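PDB 2VVD: spike protein P1 from Pseudoalteromonas phage pm2, which binds the host receptor through its C-terminal domain, the part in this model, while its N-terminal part attaches to the capsid at the fivefold vertices. Local coordinates for residues R11-Y16 with F39-P44. Sequence-based numbering, arbitrary orientation.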
ATOM      1  N   ARG A  11     -13.988  -0.954   8.596  1.00 23.11           N
ATOM      2  CA  ARG A  11     -13.603   0.446   8.687  1.00 22.82           C
ATOM      3  C   ARG A  11     -12.748   0.815   7.479  1.00 22.45           C
ATOM      4  O   ARG A  11     -11.586   0.418   7.395  1.00 22.17           O
ATOM      5  CB  ARG A  11     -12.831   0.719   9.972  1.00 22.97           C
ATOM      6  CG  ARG A  11     -12.340   2.149  10.075  1.00 23.16           C
ATOM      7  CD  ARG A  11     -11.988   2.502  11.493  1.00 23.74           C
ATOM      8  NE  ARG A  11     -11.359   3.816  11.572  1.00 23.98           N
ATOM      9  CZ  ARG A  11     -10.716   4.283  12.639  1.00 24.57           C
ATOM     10  NH1 ARG A  11     -10.605   3.546  13.741  1.00 24.78           N
ATOM     11  NH2 ARG A  11     -10.177   5.495  12.601  1.00 24.61           N
ATOM     12  N   VAL A  12     -13.331   1.575   6.553  1.00 22.01           N
ATOM     13  CA  VAL A  12     -12.605   2.063   5.383  1.00 21.72           C
ATOM     14  C   VAL A  12     -11.800   3.299   5.759  1.00 21.81           C
ATOM     15  O   VAL A  12     -12.332   4.222   6.379  1.00 21.68           O
ATOM     16  CB  VAL A  12     -13.556   2.440   4.227  1.00 21.54           C
ATOM     17  CG1 VAL A  12     -12.755   2.818   2.992  1.00 20.63           C
ATOM     18  CG2 VAL A  12     -14.509   1.289   3.917  1.00 21.31           C
ATOM     19  N   PHE A  13     -10.523   3.313   5.384  1.00 21.73           N
ATOM     20  CA  PHE A  13      -9.668   4.489   5.574  1.00 21.78           C
ATOM     21  C   PHE A  13      -9.585   5.343   4.305  1.00 21.69           C
ATOM     22  O   PHE A  13      -9.688   6.569   4.375  1.00 21.71           O
ATOM     23  CB  PHE A  13      -8.263   4.066   6.015  1.00 21.79           C
ATOM     24  CG  PHE A  13      -8.206   3.560   7.424  1.00 21.85           C
ATOM     25  CD1 PHE A  13      -8.244   4.447   8.495  1.00 21.98           C
ATOM     26  CD2 PHE A  13      -8.123   2.202   7.686  1.00 21.63           C
ATOM     27  CE1 PHE A  13      -8.198   3.984   9.800  1.00 21.64           C
ATOM     28  CE2 PHE A  13      -8.074   1.734   8.991  1.00 21.42           C
ATOM     29  CZ  PHE A  13      -8.114   2.625  10.047  1.00 21.67           C
ATOM     30  N   LYS A  14      -9.378   4.695   3.162  1.00 21.63           N
ATOM     31  CA  LYS A  14      -9.324   5.385   1.867  1.00 21.97           C
ATOM     32  C   LYS A  14      -9.520   4.412   0.701  1.00 22.05           C
ATOM     33  O   LYS A  14      -9.294   3.200   0.817  1.00 22.17           O
ATOM     34  CB  LYS A  14      -7.991   6.151   1.671  1.00 21.90           C
ATOM     35  CG  LYS A  14      -8.004   7.671   1.976  1.00 22.50           C
ATOM     36  CD  LYS A  14      -9.140   8.423   1.279  1.00 23.08           C
ATOM     37  CE  LYS A  14      -8.817   9.885   0.926  1.00 23.17           C
ATOM     38  NZ  LYS A  14      -9.011  10.907   2.017  1.00 22.89           N
ATOM     39  N   GLU A  15      -9.962   4.969  -0.419  1.00 22.06           N
ATOM     40  CA  GLU A  15     -10.023   4.257  -1.679  1.00 22.03           C
ATOM     41  C   GLU A  15      -9.149   5.004  -2.673  1.00 21.77           C
ATOM     42  O   GLU A  15      -9.072   6.229  -2.618  1.00 21.77           O
ATOM     43  CB  GLU A  15     -11.460   4.197  -2.169  1.00 22.16           C
ATOM     44  CG  GLU A  15     -12.302   3.187  -1.425  1.00 23.22           C
ATOM     45  CD  GLU A  15     -13.766   3.319  -1.749  1.00 24.42           C
ATOM     46  OE1 GLU A  15     -14.248   2.571  -2.623  1.00 25.27           O
ATOM     47  OE2 GLU A  15     -14.431   4.187  -1.145  1.00 25.81           O
ATOM     48  N   TYR A  16      -8.471   4.267  -3.551  1.00 21.50           N
ATOM     49  CA  TYR A  16      -7.636   4.877  -4.588  1.00 21.41           C
ATOM     50  C   TYR A  16      -7.963   4.291  -5.962  1.00 21.34           C
ATOM     51  O   TYR A  16      -8.096   3.074  -6.125  1.00 21.59           O
ATOM     52  CB  TYR A  16      -6.144   4.710  -4.284  1.00 21.21           C
ATOM     53  CG  TYR A  16      -5.702   5.287  -2.953  1.00 21.35           C
ATOM     54  CD1 TYR A  16      -5.413   6.645  -2.815  1.00 21.65           C
ATOM     55  CD2 TYR A  16      -5.564   4.475  -1.830  1.00 21.91           C
ATOM     56  CE1 TYR A  16      -5.003   7.180  -1.585  1.00 21.02           C
ATOM     57  CE2 TYR A  16      -5.159   4.998  -0.599  1.00 21.52           C
ATOM     58  CZ  TYR A  16      -4.880   6.347  -0.484  1.00 21.25           C
ATOM     59  OH  TYR A  16      -4.479   6.852   0.736  1.00 21.17           O
ATOM     60  N   PHE A  39      -2.898   8.325   3.547  1.00 19.74           N
ATOM     61  CA  PHE A  39      -3.993   8.619   4.447  1.00 19.84           C
ATOM     62  C   PHE A  39      -3.445   8.667   5.861  1.00 19.86           C
ATOM     63  O   PHE A  39      -2.413   8.061   6.143  1.00 19.89           O
ATOM     64  CB  PHE A  39      -5.112   7.588   4.300  1.00 19.75           C
ATOM     65  CG  PHE A  39      -4.762   6.227   4.814  1.00 19.52           C
ATOM     66  CD1 PHE A  39      -5.033   5.881   6.133  1.00 19.40           C
ATOM     67  CD2 PHE A  39      -4.186   5.280   3.974  1.00 19.41           C
ATOM     68  CE1 PHE A  39      -4.720   4.616   6.616  1.00 19.89           C
ATOM     69  CE2 PHE A  39      -3.874   4.007   4.447  1.00 19.93           C
ATOM     70  CZ  PHE A  39      -4.136   3.677   5.772  1.00 19.74           C
ATOM     71  N   ASP A  40      -4.123   9.409   6.730  1.00 20.13           N
ATOM     72  CA  ASP A  40      -3.738   9.507   8.145  1.00 20.53           C
ATOM     73  C   ASP A  40      -4.631   8.633   9.018  1.00 20.60           C
ATOM     74  O   ASP A  40      -5.833   8.509   8.771  1.00 20.61           O
ATOM     75  CB  ASP A  40      -3.818  10.965   8.630  1.00 20.54           C
ATOM     76  CG  ASP A  40      -2.768  11.857   7.983  1.00 21.07           C
ATOM     77  OD1 ASP A  40      -1.752  11.323   7.493  1.00 21.29           O
ATOM     78  OD2 ASP A  40      -2.963  13.090   7.959  1.00 21.26           O
ATOM     79  N   ILE A  41      -4.029   8.019  10.029  1.00 20.97           N
ATOM     80  CA  ILE A  41      -4.770   7.292  11.053  1.00 21.18           C
ATOM     81  C   ILE A  41      -4.443   7.881  12.427  1.00 21.50           C
ATOM     82  O   ILE A  41      -3.271   7.962  12.835  1.00 21.62           O
ATOM     83  CB  ILE A  41      -4.477   5.772  11.012  1.00 21.37           C
ATOM     84  CG1 ILE A  41      -5.254   5.041  12.119  1.00 21.80           C
ATOM     85  CG2 ILE A  41      -2.986   5.492  11.109  1.00 21.45           C
ATOM     86  CD1 ILE A  41      -5.290   3.534  11.948  1.00 21.29           C
ATOM     87  N   ASP A  42      -5.491   8.317  13.120  1.00 21.54           N
ATOM     88  CA  ASP A  42      -5.375   8.854  14.461  1.00 21.55           C
ATOM     89  C   ASP A  42      -5.545   7.713  15.455  1.00 21.72           C
ATOM     90  O   ASP A  42      -6.658   7.240  15.691  1.00 21.63           O
ATOM     91  CB  ASP A  42      -6.443   9.917  14.692  1.00 21.49           C
ATOM     92  CG  ASP A  42      -6.215  10.708  15.959  1.00 21.93           C
ATOM     93  OD1 ASP A  42      -5.353  10.311  16.773  1.00 23.85           O
ATOM     94  OD2 ASP A  42      -6.895  11.740  16.139  1.00 22.06           O
ATOM     95  N   VAL A  43      -4.432   7.259  16.021  1.00 21.78           N
ATOM     96  CA  VAL A  43      -4.455   6.131  16.942  1.00 22.01           C
ATOM     97  C   VAL A  43      -4.907   6.643  18.298  1.00 22.17           C
ATOM     98  O   VAL A  43      -4.248   7.512  18.867  1.00 22.41           O
ATOM     99  CB  VAL A  43      -3.060   5.462  17.069  1.00 22.00           C
ATOM    100  CG1 VAL A  43      -3.063   4.422  18.183  1.00 21.57           C
ATOM    101  CG2 VAL A  43      -2.649   4.840  15.738  1.00 21.12           C
ATOM    102  N   PRO A  44      -6.034   6.117  18.816  1.00 22.51           N
ATOM    103  CA  PRO A  44      -6.554   6.598  20.094  1.00 22.72           C
ATOM    104  C   PRO A  44      -5.722   6.089  21.271  1.00 22.97           C
ATOM    105  O   PRO A  44      -5.058   5.056  21.144  1.00 22.76           O
ATOM    106  CB  PRO A  44      -7.956   5.997  20.139  1.00 22.62           C
ATOM    107  CG  PRO A  44      -7.826   4.728  19.375  1.00 22.41           C
ATOM    108  CD  PRO A  44      -6.880   5.044  18.258  1.00 22.66           C
TER
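Phe13 lays its CB over one face of the Phe39 ring, toward the CD1-CE1 side, a CH-pi contact with CB 4.0 Å from the ring centroid. The ring planes differ by 23°, and the rings are strongly offset, leaving CB rather than the ring of Phe13 over Phe39. With CG anti to the carbonyl carbon (chi1 -72°), the Phe13 ring is carried on toward Ile41, whose CD1 lies 3.5 Å from Phe13 CZ. Tyr16 comes in crosswise and sets its OH at the edge of the Phe39 ring, in plane, 3.6 Å from Phe39 CD2; the same hydroxyl makes a weak hydrogen bond to the carbonyl of Phe38. Lys14 adds only its aliphatic part, CG 3.7 Å from Phe39 CB, before its chain turns away. At a classic beta bulge Phe13 and Lys14 both pair with Val157, and the CB of each points toward strand 39-43. Phe13 CZ lies over one face of the Arg11 guanidinium, toward its rim, and Arg11 NH1 hydrogen-bonds to the carbonyl of Leu164. Strands 11-15 and 39-43 are the first two strands, B and C, of a jelly-roll sandwich, at the edges of its facing sheets. With no hydrogen bond between the segments, they meet here mainly through apolar packing.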